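Local atomic coordinates of d-3-phosphoglycerate dehydrogenase oxidoreductase protein (Ralstonia solanacearum, PDB entry 3GG9), a protein that probably acts as an NAD-dependent phosphoglycerate dehydrogenase, a member of the D-isomer specific 2-hydroxyacid dehydrogenase family. Residues L3-D9 with V49-I55; C20-L24 with F317-L321; Q161-G167 with M184-G190; M241-F247 with G268-A274. The contacts are given in a common frame with arbitrary orientation. Numbering follows the deposited sequence.

Contact 1: L3-D9 with V49-I55. Unlike the reference sequence in segment 3-9: Leu3 (reference Met). Unlike the reference sequence in segment 49-55: Leu52 (reference Ile).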
loop_
_atom_site.group_PDB
_atom_site.type_symbol
_atom_site.label_atom_id
_atom_site.label_comp_id
_atom_site.label_asym_id
_atom_site.label_seq_id
_atom_site.Cartn_x
_atom_site.Cartn_y
_atom_site.Cartn_z
ATOM N N LEU A 3 -7.246 -32.523 -26.388
ATOM C CA LEU A 3 -8.523 -32.063 -25.859
ATOM C C LEU A 3 -8.840 -30.639 -26.282
ATOM O O LEU A 3 -7.943 -29.833 -26.573
ATOM C CB LEU A 3 -8.536 -32.147 -24.317
ATOM C CG LEU A 3 -8.283 -33.493 -23.614
ATOM C CD1 LEU A 3 -8.229 -33.331 -22.108
ATOM C CD2 LEU A 3 -9.339 -34.526 -23.965
ATOM N N LYS A 4 -10.134 -30.345 -26.321
ATOM C CA LYS A 4 -10.642 -28.990 -26.422
ATOM C C LYS A 4 -10.719 -28.493 -24.967
ATOM O O LYS A 4 -11.455 -29.065 -24.139
ATOM C CB LYS A 4 -12.019 -29.033 -27.079
ATOM C CG LYS A 4 -12.317 -27.907 -28.050
ATOM C CD LYS A 4 -13.208 -26.844 -27.425
ATOM C CE LYS A 4 -13.560 -25.753 -28.425
ATOM N NZ LYS A 4 -14.094 -24.548 -27.732
ATOM N N ILE A 5 -9.923 -27.464 -24.651
ATOM C CA ILE A 5 -9.798 -26.938 -23.287
ATOM C C ILE A 5 -10.278 -25.493 -23.228
ATOM O O ILE A 5 -9.998 -24.704 -24.134
ATOM C CB ILE A 5 -8.335 -27.049 -22.771
ATOM C CG1 ILE A 5 -7.921 -28.510 -22.699
ATOM C CG2 ILE A 5 -8.137 -26.325 -21.409
ATOM C CD1 ILE A 5 -6.462 -28.741 -22.408
ATOM N N ALA A 6 -11.051 -25.165 -22.191
ATOM C CA ALA A 6 -11.429 -23.790 -21.936
ATOM C C ALA A 6 -11.005 -23.351 -20.538
ATOM O O ALA A 6 -11.124 -24.112 -19.573
ATOM C CB ALA A 6 -12.910 -23.588 -22.123
ATOM N N VAL A 7 -10.496 -22.120 -20.464
ATOM C CA VAL A 7 -10.178 -21.460 -19.209
ATOM C C VAL A 7 -11.158 -20.293 -19.076
ATOM O O VAL A 7 -11.248 -19.443 -19.963
ATOM C CB VAL A 7 -8.747 -20.865 -19.190
ATOM C CG1 VAL A 7 -8.442 -20.297 -17.805
ATOM C CG2 VAL A 7 -7.680 -21.898 -19.604
ATOM N N LEU A 8 -11.870 -20.253 -17.957
ATOM C CA LEU A 8 -12.904 -19.246 -17.739
ATOM C C LEU A 8 -12.398 -18.057 -16.913
ATOM O O LEU A 8 -11.445 -18.195 -16.148
ATOM C CB LEU A 8 -14.061 -19.912 -16.991
ATOM C CG LEU A 8 -14.836 -21.011 -17.730
ATOM C CD1 LEU A 8 -16.023 -21.419 -16.890
ATOM C CD2 LEU A 8 -15.312 -20.500 -19.102
ATOM N N ASP A 9 -13.050 -16.902 -17.078
ATOM C CA ASP A 9 -12.972 -15.749 -16.148
ATOM C C ASP A 9 -11.590 -15.104 -15.974
ATOM O O ASP A 9 -11.229 -14.710 -14.871
ATOM C CB ASP A 9 -13.512 -16.120 -14.763
ATOM C CG ASP A 9 -14.831 -16.855 -14.819
ATOM O OD1 ASP A 9 -15.767 -16.348 -15.459
ATOM O OD2 ASP A 9 -14.930 -17.935 -14.197
ATOM N N VAL A 49 -16.227 -28.240 -25.072
ATOM C CA VAL A 49 -14.991 -28.485 -24.320
ATOM C C VAL A 49 -15.024 -29.783 -23.545
ATOM O O VAL A 49 -16.029 -30.145 -22.952
ATOM C CB VAL A 49 -14.497 -27.252 -23.455
ATOM C CG1 VAL A 49 -15.155 -25.959 -23.915
ATOM C CG2 VAL A 49 -14.656 -27.467 -21.957
ATOM N N GLU A 50 -13.907 -30.489 -23.570
ATOM C CA GLU A 50 -13.769 -31.708 -22.828
ATOM C C GLU A 50 -13.087 -31.438 -21.495
ATOM O O GLU A 50 -13.267 -32.200 -20.540
ATOM C CB GLU A 50 -12.962 -32.713 -23.647
ATOM C CG GLU A 50 -13.505 -32.922 -25.061
ATOM C CD GLU A 50 -12.440 -33.410 -26.015
ATOM O OE1 GLU A 50 -12.081 -34.606 -25.947
ATOM O OE2 GLU A 50 -11.957 -32.594 -26.829
ATOM N N ALA A 51 -12.296 -30.366 -21.425
ATOM C CA ALA A 51 -11.615 -30.005 -20.170
ATOM C C ALA A 51 -11.791 -28.543 -19.825
ATOM O O ALA A 51 -11.566 -27.663 -20.649
ATOM C CB ALA A 51 -10.130 -30.386 -20.194
ATOM N N LEU A 52 -12.188 -28.289 -18.587
ATOM C CA LEU A 52 -12.494 -26.938 -18.161
ATOM C C LEU A 52 -11.527 -26.588 -17.049
ATOM O O LEU A 52 -11.405 -27.332 -16.086
ATOM C CB LEU A 52 -13.936 -26.884 -17.658
ATOM C CG LEU A 52 -14.750 -25.603 -17.639
ATOM C CD1 LEU A 52 -14.694 -24.848 -18.957
ATOM C CD2 LEU A 52 -16.169 -25.985 -17.304
ATOM N N VAL A 53 -10.820 -25.470 -17.207
ATOM C CA VAL A 53 -9.984 -24.941 -16.144
ATOM C C VAL A 53 -10.706 -23.772 -15.465
ATOM O O VAL A 53 -11.092 -22.792 -16.120
ATOM C CB VAL A 53 -8.591 -24.504 -16.639
ATOM C CG1 VAL A 53 -7.739 -23.944 -15.464
ATOM C CG2 VAL A 53 -7.885 -25.690 -17.307
ATOM N N LEU A 54 -10.895 -23.907 -14.155
ATOM C CA LEU A 54 -11.552 -22.883 -13.350
ATOM C C LEU A 54 -10.524 -22.094 -12.543
ATOM O O LEU A 54 -9.580 -22.668 -11.984
ATOM C CB LEU A 54 -12.578 -23.514 -12.400
ATOM C CG LEU A 54 -13.763 -24.286 -12.999
ATOM C CD1 LEU A 54 -14.695 -24.787 -11.901
ATOM C CD2 LEU A 54 -14.542 -23.410 -13.975
ATOM N N ILE A 55 -10.724 -20.781 -12.498
ATOM C CA ILE A 55 -9.914 -19.865 -11.702
ATOM C C ILE A 55 -10.594 -19.653 -10.362
ATOM O O ILE A 55 -11.580 -18.923 -10.256
ATOM C CB ILE A 55 -9.661 -18.521 -12.425
ATOM C CG1 ILE A 55 -9.107 -18.761 -13.834
ATOM C CG2 ILE A 55 -8.746 -17.603 -11.578
ATOM C CD1 ILE A 55 -8.745 -17.494 -14.606
HETATM O O HOH W 1 -13.339 -19.950 -13.135
#
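Neighbouring parallel strands are knit together by amides and carbonyls that reach across in turn, and residues 49-55 show how such a ladder is entered and left. Val49 opens the run by setting CG1 3.7 Å from Ala6 CB. Glu50 grips Lys4 twice: its OE2 accepts from Lys4 N (2.9 Å) and its N donates to Lys4 O (2.9 Å), an acceptor shared with Ala51 N (3.1 Å). Ala51 O then takes Ala6 N at 3.0 Å. Leu52 turns to the face of Ala6, CD1 lying 3.8 Å from Ala6 CB. Val53 contributes a short bond, N to Ala6 O at 2.7 Å, and a longer one, O from Leu8 N at 3.2 Å. Leu54 CD2 lies 3.8 Å from Leu8 CD1. At Ile55 a water replaces the direct link, bridging Ile55 N to Asp9 OD2, which also bonds Thr59. With strand 28-31 beyond 4-7 and 74-77 beyond 51-54, this is the core of a five-stranded parallel sheet, consistent with the flavodoxin-like substrate-binding domain of this family.

Contact 2: C20-L24 with F317-L321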
loop_
_atom_site.group_PDB
_atom_site.type_symbol
_atom_site.label_atom_id
_atom_site.label_comp_id
_atom_site.label_asym_id
_atom_site.label_seq_id
_atom_site.Cartn_x
_atom_site.Cartn_y
_atom_site.Cartn_z
ATOM N N CYS A 20 3.924 -21.284 -18.045
ATOM C CA CYS A 20 3.317 -22.605 -17.935
ATOM C C CYS A 20 2.267 -22.915 -19.017
ATOM O O CYS A 20 1.921 -24.064 -19.202
ATOM C CB CYS A 20 2.738 -22.831 -16.527
ATOM S SG CYS A 20 1.246 -21.879 -16.180
ATOM N N PHE A 21 1.761 -21.903 -19.719
ATOM C CA PHE A 21 0.773 -22.121 -20.781
ATOM C C PHE A 21 1.238 -23.112 -21.867
ATOM O O PHE A 21 0.410 -23.788 -22.498
ATOM C CB PHE A 21 0.412 -20.801 -21.438
ATOM C CG PHE A 21 -0.852 -20.856 -22.229
ATOM C CD1 PHE A 21 -2.084 -20.939 -21.584
ATOM C CD2 PHE A 21 -0.818 -20.820 -23.618
ATOM C CE1 PHE A 21 -3.265 -20.990 -22.320
ATOM C CE2 PHE A 21 -2.005 -20.869 -24.371
ATOM C CZ PHE A 21 -3.216 -20.950 -23.724
ATOM N N SER A 22 2.560 -23.208 -22.055
ATOM C CA SER A 22 3.140 -24.118 -23.056
ATOM C C SER A 22 2.932 -25.586 -22.696
ATOM O O SER A 22 3.087 -26.471 -23.552
ATOM C CB SER A 22 4.628 -23.825 -23.287
ATOM O OG SER A 22 5.133 -24.627 -24.350
ATOM N N LEU A 23 2.575 -25.856 -21.442
ATOM C CA LEU A 23 2.196 -27.204 -21.021
ATOM C C LEU A 23 1.022 -27.773 -21.822
ATOM O O LEU A 23 0.915 -28.983 -21.972
ATOM C CB LEU A 23 1.853 -27.256 -19.527
ATOM C CG LEU A 23 2.970 -27.042 -18.501
ATOM C CD1 LEU A 23 2.379 -26.921 -17.095
ATOM C CD2 LEU A 23 4.009 -28.153 -18.561
ATOM N N LEU A 24 0.147 -26.905 -22.330
ATOM C CA LEU A 24 -1.033 -27.345 -23.068
ATOM C C LEU A 24 -0.851 -27.334 -24.599
ATOM O O LEU A 24 -1.837 -27.186 -25.345
ATOM C CB LEU A 24 -2.239 -26.465 -22.683
ATOM C CG LEU A 24 -2.677 -26.433 -21.210
ATOM C CD1 LEU A 24 -3.796 -25.405 -21.013
ATOM C CD2 LEU A 24 -3.094 -27.806 -20.703
ATOM N N PHE A 317 -2.739 -27.288 -15.037
ATOM C CA PHE A 317 -2.387 -27.771 -16.380
ATOM C C PHE A 317 -1.671 -29.117 -16.328
ATOM O O PHE A 317 -2.014 -30.028 -17.080
ATOM C CB PHE A 317 -1.513 -26.775 -17.145
ATOM C CG PHE A 317 -2.172 -25.452 -17.440
ATOM C CD1 PHE A 317 -3.548 -25.275 -17.309
ATOM C CD2 PHE A 317 -1.401 -24.370 -17.856
ATOM C CE1 PHE A 317 -4.133 -24.042 -17.595
ATOM C CE2 PHE A 317 -1.987 -23.143 -18.158
ATOM C CZ PHE A 317 -3.355 -22.979 -18.022
ATOM N N GLN A 318 -0.678 -29.236 -15.448
ATOM C CA GLN A 318 -0.003 -30.523 -15.231
ATOM C C GLN A 318 -0.984 -31.600 -14.755
ATOM O O GLN A 318 -0.854 -32.765 -15.136
ATOM C CB GLN A 318 1.173 -30.386 -14.265
ATOM C CG GLN A 318 2.167 -31.559 -14.266
ATOM C CD GLN A 318 2.716 -31.889 -15.660
ATOM O OE1 GLN A 318 3.211 -31.013 -16.371
ATOM N NE2 GLN A 318 2.642 -33.173 -16.048
ATOM N N ASN A 319 -1.991 -31.209 -13.968
ATOM C CA ASN A 319 -3.013 -32.163 -13.526
ATOM C C ASN A 319 -3.768 -32.798 -14.702
ATOM O O ASN A 319 -4.002 -34.015 -14.716
ATOM C CB ASN A 319 -3.973 -31.531 -12.507
ATOM C CG ASN A 319 -3.385 -31.437 -11.100
ATOM O OD1 ASN A 319 -2.355 -32.039 -10.783
ATOM N ND2 ASN A 319 -4.061 -30.690 -10.237
ATOM N N ILE A 320 -4.144 -31.983 -15.685
ATOM C CA ILE A 320 -4.780 -32.484 -16.897
ATOM C C ILE A 320 -3.845 -33.464 -17.623
ATOM O O ILE A 320 -4.257 -34.573 -17.978
ATOM C CB ILE A 320 -5.219 -31.353 -17.840
ATOM C CG1 ILE A 320 -6.352 -30.533 -17.201
ATOM C CG2 ILE A 320 -5.680 -31.921 -19.185
ATOM C CD1 ILE A 320 -6.634 -29.209 -17.922
ATOM N N LEU A 321 -2.585 -33.071 -17.801
ATOM C CA LEU A 321 -1.591 -33.944 -18.435
ATOM C C LEU A 321 -1.379 -35.269 -17.696
ATOM O O LEU A 321 -1.245 -36.315 -18.336
ATOM C CB LEU A 321 -0.241 -33.242 -18.619
ATOM C CG LEU A 321 -0.188 -31.878 -19.319
ATOM C CD1 LEU A 321 1.255 -31.472 -19.551
ATOM C CD2 LEU A 321 -0.985 -31.839 -20.631
#
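A helix laid across one face of a parallel sheet is the recurring unit of alpha/beta domains, and here helix 306-324, late in the chain, returns to the N-terminal five-stranded sheet and meets a 3-10 turn that precedes strand 28-31. The turn is held by Leu23 N to Cys20 O (2.9 Å); the helix contributes side chains, which meet both side chains and carbonyl oxygens of the turn. Phe317 is central. Its m rotamer at chi1 sends the ring out among Cys20, Phe21 and Leu24, while the ring also touches Val53 of strand 51-54 and Val15. Cys20, in the p rotamer, brings SG to 4.0 Å from Phe317 CE2, an oblique sulfur-aromatic contact, and Phe21 CD1 comes within 4.1 Å of the same CE2. Phe21 points its CA-to-CB bond away from the helix, and its ring packs on Val29 and Val31 of strand 28-31. Leu23 and Leu24 share the m,t rotamer but meet different parts of Phe317. Leu23 CD1 rests 3.9 Å from Phe317 CB, and Leu321 CD1, one turn on, approaches Leu23 O at 3.5 Å. The CA-to-CB bond of Leu24 points sideways, but the m,t conformation carries its tip over the aromatic face in a CH-pi contact, with Leu24 CD1 3.6 Å from the centroid of the Phe317 ring and only 10° off its normal.

Contact 3: Q161-G167 with M184-G190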
loop_
_atom_site.group_PDB
_atom_site.type_symbol
_atom_site.label_atom_id
_atom_site.label_comp_id
_atom_site.label_asym_id
_atom_site.label_seq_id
_atom_site.Cartn_x
_atom_site.Cartn_y
_atom_site.Cartn_z
ATOM N N GLN A 161 0.841 0.471 17.439
ATOM C CA GLN A 161 -0.599 0.269 17.382
ATOM C C GLN A 161 -0.976 -1.201 17.510
ATOM O O GLN A 161 -0.140 -2.092 17.415
ATOM C CB GLN A 161 -1.149 0.812 16.065
ATOM C CG GLN A 161 -0.874 2.274 15.886
ATOM C CD GLN A 161 -1.977 3.109 16.464
ATOM O OE1 GLN A 161 -2.998 3.337 15.811
ATOM N NE2 GLN A 161 -1.792 3.564 17.705
ATOM N N THR A 162 -2.254 -1.445 17.748
ATOM C CA THR A 162 -2.753 -2.801 17.917
ATOM C C THR A 162 -3.352 -3.394 16.642
ATOM O O THR A 162 -4.316 -2.853 16.058
ATOM C CB THR A 162 -3.728 -2.905 19.134
ATOM O OG1 THR A 162 -3.041 -2.529 20.339
ATOM C CG2 THR A 162 -4.245 -4.321 19.302
ATOM N N LEU A 163 -2.770 -4.514 16.229
ATOM C CA LEU A 163 -3.263 -5.341 15.129
ATOM C C LEU A 163 -4.041 -6.548 15.656
ATOM O O LEU A 163 -3.470 -7.430 16.313
ATOM C CB LEU A 163 -2.090 -5.818 14.265
ATOM C CG LEU A 163 -2.398 -6.779 13.105
ATOM C CD1 LEU A 163 -3.322 -6.130 12.058
ATOM C CD2 LEU A 163 -1.121 -7.345 12.453
ATOM N N GLY A 164 -5.351 -6.575 15.382
ATOM C CA GLY A 164 -6.179 -7.747 15.647
ATOM C C GLY A 164 -6.202 -8.719 14.465
ATOM O O GLY A 164 -6.448 -8.328 13.315
ATOM N N ILE A 165 -5.872 -9.975 14.735
ATOM C CA ILE A 165 -5.934 -11.032 13.726
ATOM C C ILE A 165 -7.044 -12.002 14.108
ATOM O O ILE A 165 -6.932 -12.739 15.095
ATOM C CB ILE A 165 -4.558 -11.753 13.548
ATOM C CG1 ILE A 165 -3.460 -10.759 13.114
ATOM C CG2 ILE A 165 -4.677 -12.933 12.599
ATOM C CD1 ILE A 165 -3.739 -10.024 11.784
ATOM N N PHE A 166 -8.125 -11.976 13.331
ATOM C CA PHE A 166 -9.233 -12.920 13.485
ATOM C C PHE A 166 -9.055 -14.143 12.558
ATOM O O PHE A 166 -9.457 -14.112 11.390
ATOM C CB PHE A 166 -10.566 -12.181 13.219
ATOM C CG PHE A 166 -11.812 -12.907 13.708
ATOM C CD1 PHE A 166 -13.025 -12.221 13.779
ATOM C CD2 PHE A 166 -11.785 -14.248 14.124
ATOM C CE1 PHE A 166 -14.202 -12.864 14.217
ATOM C CE2 PHE A 166 -12.945 -14.901 14.564
ATOM C CZ PHE A 166 -14.162 -14.203 14.611
ATOM N N GLY A 167 -8.477 -15.224 13.103
ATOM C CA GLY A 167 -8.197 -16.455 12.344
ATOM C C GLY A 167 -6.708 -16.610 12.146
ATOM O O GLY A 167 -6.040 -15.719 11.619
ATOM N N MET A 184 3.951 -3.468 15.728
ATOM C CA MET A 184 2.562 -3.397 16.180
ATOM C C MET A 184 2.358 -4.315 17.400
ATOM O O MET A 184 3.149 -5.233 17.636
ATOM C CB MET A 184 1.585 -3.768 15.053
ATOM C CG MET A 184 1.675 -2.903 13.785
ATOM S SD MET A 184 0.328 -3.201 12.620
ATOM C CE MET A 184 -1.009 -2.250 13.374
ATOM N N ASN A 185 1.335 -4.015 18.201
ATOM C CA ASN A 185 0.844 -4.897 19.267
ATOM C C ASN A 185 -0.120 -5.928 18.670
ATOM O O ASN A 185 -1.276 -5.614 18.361
ATOM C CB ASN A 185 0.174 -4.048 20.375
ATOM C CG ASN A 185 -0.257 -4.871 21.586
ATOM O OD1 ASN A 185 0.488 -5.722 22.070
ATOM N ND2 ASN A 185 -1.468 -4.601 22.094
ATOM N N VAL A 186 0.354 -7.151 18.467
ATOM C CA VAL A 186 -0.453 -8.154 17.771
ATOM C C VAL A 186 -1.270 -9.038 18.735
ATOM O O VAL A 186 -0.713 -9.697 19.645
ATOM C CB VAL A 186 0.388 -9.018 16.785
ATOM C CG1 VAL A 186 -0.530 -9.959 15.986
ATOM C CG2 VAL A 186 1.211 -8.139 15.828
ATOM N N LEU A 187 -2.588 -9.029 18.524
ATOM C CA LEU A 187 -3.543 -9.888 19.229
ATOM C C LEU A 187 -4.291 -10.794 18.267
ATOM O O LEU A 187 -4.825 -10.341 17.246
ATOM C CB LEU A 187 -4.568 -9.056 20.009
ATOM C CG LEU A 187 -4.132 -8.065 21.092
ATOM C CD1 LEU A 187 -5.334 -7.241 21.552
ATOM C CD2 LEU A 187 -3.502 -8.784 22.271
ATOM N N VAL A 188 -4.371 -12.073 18.624
ATOM C CA VAL A 188 -5.010 -13.084 17.792
ATOM C C VAL A 188 -6.281 -13.601 18.485
ATOM O O VAL A 188 -6.327 -13.704 19.705
ATOM C CB VAL A 188 -4.019 -14.248 17.461
ATOM C CG1 VAL A 188 -4.686 -15.320 16.621
ATOM C CG2 VAL A 188 -2.791 -13.701 16.709
ATOM N N TRP A 189 -7.316 -13.886 17.703
ATOM C CA TRP A 189 -8.487 -14.613 18.186
ATOM C C TRP A 189 -8.955 -15.623 17.116
ATOM O O TRP A 189 -8.643 -15.473 15.950
ATOM C CB TRP A 189 -9.610 -13.648 18.605
ATOM C CG TRP A 189 -10.552 -14.309 19.595
ATOM C CD1 TRP A 189 -10.336 -14.507 20.934
ATOM C CD2 TRP A 189 -11.815 -14.902 19.303
ATOM N NE1 TRP A 189 -11.394 -15.177 21.491
ATOM C CE2 TRP A 189 -12.318 -15.432 20.510
ATOM C CE3 TRP A 189 -12.576 -15.034 18.137
ATOM C CZ2 TRP A 189 -13.548 -16.080 20.584
ATOM C CZ3 TRP A 189 -13.800 -15.686 18.205
ATOM C CH2 TRP A 189 -14.276 -16.200 19.422
ATOM N N GLY A 190 -9.668 -16.664 17.535
ATOM C CA GLY A 190 -10.195 -17.695 16.629
ATOM C C GLY A 190 -10.649 -18.902 17.421
ATOM O O GLY A 190 -10.826 -18.812 18.638
#
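Strands 162-166 and 185-189 run parallel, their axes 4.5 Å apart at closest approach and inclined by 21°, and one register persists from Thr162 opposite Asn185 to Phe166 opposite Trp189. The ladder starts with a short bond, Asn185 N to Gln161 O at 2.5 Å, and proceeds through Leu163, Leu187 and Ile165 to Gly167 N with Trp189 O at 2.9 Å. On one face, Asn185 ND2 donates to Thr162 OG1 (3.1 Å), and farther along the indole edge of Trp189 points to the face of Phe166 in an offset edge-to-face pair, the centroids of the Phe166 ring and the six-membered ring of Trp189 5.6 Å apart. The other face is aliphatic: Leu163 CD2 lies 4.2 Å from Val186 CG2, and Ile165 CB 4.1 Å from Val188 CG2. Beside it, Met184 CE makes an apolar contact with Leu163 CB (3.8 Å). Gly167, at a phi of 110° that would crowd a side chain, matches the GxGxxG pattern with Gly169 and Gly172, consistent with a Rossmann-type NAD-binding domain. Helix 170-181, the crossover of this beta-alpha-beta unit, packs on Ile165 and Val186, helix 209-215 packs on Phe166 and Trp189, and strand 218-221 extends the sheet beyond 162-166.

Contact 4: M241-F247 with G268-A274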
loop_
_atom_site.group_PDB
_atom_site.type_symbol
_atom_site.label_atom_id
_atom_site.label_comp_id
_atom_site.label_asym_id
_atom_site.label_seq_id
_atom_site.Cartn_x
_atom_site.Cartn_y
_atom_site.Cartn_z
ATOM N N MET A 241 -15.874 -1.408 17.504
ATOM C CA MET A 241 -14.572 -0.897 17.049
ATOM C C MET A 241 -14.372 0.589 17.340
ATOM O O MET A 241 -15.346 1.342 17.447
ATOM C CB MET A 241 -14.343 -1.209 15.554
ATOM C CG MET A 241 -14.196 -2.721 15.230
ATOM S SD MET A 241 -13.797 -3.218 13.513
ATOM C CE MET A 241 -12.105 -2.647 13.360
ATOM N N LYS A 242 -13.117 1.014 17.476
ATOM C CA LYS A 242 -12.814 2.438 17.639
ATOM C C LYS A 242 -13.318 3.257 16.435
ATOM O O LYS A 242 -13.391 2.733 15.323
ATOM C CB LYS A 242 -11.316 2.681 17.804
ATOM C CG LYS A 242 -10.654 1.870 18.902
ATOM C CD LYS A 242 -9.169 2.184 18.951
ATOM C CE LYS A 242 -8.469 1.240 19.881
ATOM N NZ LYS A 242 -7.034 1.633 20.089
ATOM N N PRO A 243 -13.670 4.539 16.658
ATOM C CA PRO A 243 -13.967 5.460 15.552
ATOM C C PRO A 243 -12.798 5.707 14.595
ATOM O O PRO A 243 -13.026 6.164 13.495
ATOM C CB PRO A 243 -14.308 6.771 16.270
ATOM C CG PRO A 243 -14.731 6.356 17.621
ATOM C CD PRO A 243 -13.863 5.198 17.966
ATOM N N THR A 244 -11.568 5.425 15.018
ATOM C CA THR A 244 -10.380 5.584 14.169
ATOM C C THR A 244 -9.855 4.249 13.585
ATOM O O THR A 244 -8.807 4.216 12.899
ATOM C CB THR A 244 -9.220 6.147 14.997
ATOM O OG1 THR A 244 -9.067 5.349 16.185
ATOM C CG2 THR A 244 -9.460 7.610 15.361
ATOM N N ALA A 245 -10.568 3.172 13.889
ATOM C CA ALA A 245 -10.161 1.816 13.551
ATOM C C ALA A 245 -10.377 1.447 12.095
ATOM O O ALA A 245 -11.309 1.929 11.437
ATOM C CB ALA A 245 -10.852 0.815 14.464
ATOM N N LEU A 246 -9.480 0.601 11.597
ATOM C CA LEU A 246 -9.572 0.031 10.248
ATOM C C LEU A 246 -9.972 -1.464 10.238
ATOM O O LEU A 246 -9.342 -2.319 10.885
ATOM C CB LEU A 246 -8.268 0.284 9.481
ATOM C CG LEU A 246 -8.062 -0.503 8.177
ATOM C CD1 LEU A 246 -8.945 0.100 7.092
ATOM C CD2 LEU A 246 -6.559 -0.483 7.776
ATOM N N PHE A 247 -11.044 -1.775 9.522
ATOM C CA PHE A 247 -11.461 -3.161 9.335
ATOM C C PHE A 247 -10.999 -3.686 7.973
ATOM O O PHE A 247 -11.331 -3.103 6.949
ATOM C CB PHE A 247 -12.984 -3.279 9.442
ATOM C CG PHE A 247 -13.493 -4.677 9.211
ATOM C CD1 PHE A 247 -13.334 -5.660 10.187
ATOM C CD2 PHE A 247 -14.110 -5.017 8.019
ATOM C CE1 PHE A 247 -13.814 -6.945 9.973
ATOM C CE2 PHE A 247 -14.588 -6.295 7.795
ATOM C CZ PHE A 247 -14.440 -7.264 8.780
ATOM N N GLY A 268 -20.248 4.963 12.046
ATOM C CA GLY A 268 -18.983 5.609 12.384
ATOM C C GLY A 268 -17.957 4.759 13.113
ATOM O O GLY A 268 -16.888 5.262 13.486
ATOM N N ARG A 269 -18.300 3.494 13.354
ATOM C CA ARG A 269 -17.403 2.501 13.995
ATOM C C ARG A 269 -17.509 1.197 13.202
ATOM O O ARG A 269 -18.590 0.622 13.120
ATOM C CB ARG A 269 -17.768 2.255 15.463
ATOM C CG ARG A 269 -17.683 3.506 16.338
ATOM C CD ARG A 269 -18.409 3.346 17.660
ATOM N NE ARG A 269 -17.506 2.785 18.649
ATOM C CZ ARG A 269 -16.872 3.486 19.579
ATOM N NH1 ARG A 269 -16.054 2.861 20.411
ATOM N NH2 ARG A 269 -17.065 4.793 19.691
ATOM N N PRO A 270 -16.401 0.739 12.578
ATOM C CA PRO A 270 -15.047 1.306 12.531
ATOM C C PRO A 270 -15.026 2.588 11.686
ATOM O O PRO A 270 -16.023 2.905 11.048
ATOM C CB PRO A 270 -14.243 0.204 11.847
ATOM C CG PRO A 270 -15.231 -0.459 10.937
ATOM C CD PRO A 270 -16.512 -0.484 11.759
ATOM N N GLY A 271 -13.909 3.304 11.685
ATOM C CA GLY A 271 -13.776 4.529 10.897
ATOM C C GLY A 271 -13.492 4.274 9.423
ATOM O O GLY A 271 -13.816 5.096 8.553
ATOM N N MET A 272 -12.873 3.134 9.135
ATOM C CA MET A 272 -12.459 2.837 7.767
ATOM C C MET A 272 -12.456 1.339 7.517
ATOM O O MET A 272 -12.302 0.537 8.445
ATOM C CB MET A 272 -11.073 3.450 7.479
ATOM C CG MET A 272 -10.603 3.367 5.984
ATOM S SD MET A 272 -9.146 4.332 5.488
ATOM C CE MET A 272 -9.850 5.972 5.762
ATOM N N ALA A 273 -12.681 0.971 6.264
ATOM C CA ALA A 273 -12.516 -0.396 5.837
ATOM C C ALA A 273 -11.654 -0.537 4.575
ATOM O O ALA A 273 -11.551 0.383 3.762
ATOM C CB ALA A 273 -13.842 -1.062 5.669
ATOM N N ALA A 274 -11.019 -1.697 4.440
ATOM C CA ALA A 274 -10.350 -2.055 3.199
ATOM C C ALA A 274 -10.769 -3.487 2.870
ATOM O O ALA A 274 -10.617 -4.393 3.691
ATOM C CB ALA A 274 -8.816 -1.918 3.332
HETATM O O HOH W 2 -15.418 7.134 12.776
#
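Arg269 spreads its guanidinium over the backbone and ring of the 241-247 segment, with Lys242 CA and Pro243 CD over one face of the group and NH2 3.5 Å from Pro243 CG. Arg269 NE lies 2.9 Å from Met241 O; its weak hydrogen bond is to Thr239 O. Next to it comes Pro270, preceded by a cis peptide bond. Its ring is touched by Met241, whose SD is 3.8 Å from Pro270 CB, and by Phe247, whose CB is 3.9 Å from Pro270 CG. These loops lead into the strands of a beta-alpha-beta unit (strand 246-249, helix 260-267, strand 272-275) within the seven-stranded parallel sheet of what is probably the NAD-binding Rossmann domain. Gly268 ends the helix in a Schellman motif, and a water joins its carbonyl to that of Pro243. A type I turn from Lys242 to Ala245 redirects the other segment into the sheet. Tight approach at Gly271, whose CA is 3.2 Å from Pro243 O, would make a CB clash with that oxygen. Ala245 O accepts from Met272 N at 3.0 Å and, weakly, from Gly271 N; the ladder continues with Phe247 N to Met272 O (2.8 Å) and Ala274 N to Phe247 O (2.9 Å). Leu246 CD1 packs 3.8 Å from Met272 CG on the face covered by helix 109-123, whereas Phe247 and Ala273 meet Met261 of helix 260-267.

From the N terminus, contact 1 closes the first loop by pairing strand 4-7 with 51-54. Contact 2 opens inside that loop, at 20-24, but closes only at 317-321, so the two cross; they also touch, Val53 CG2 lying 3.8 Å from Ile320 CD1. The long excursion closed by contact 2 contains contacts 3 and 4, which follow one another in series, each closing a beta-alpha-beta unit of the same seven-stranded sheet, their centres about 15 Å apart. Contacts 1 and 3 lie about 40 Å apart between centres, on opposite sides of the chain's centre. The example illustrates a general principle: local strand pairings build each sheet, while contact 2 is where the late helix 306-324 meets the 3-10 turn beside the N-terminal sheet.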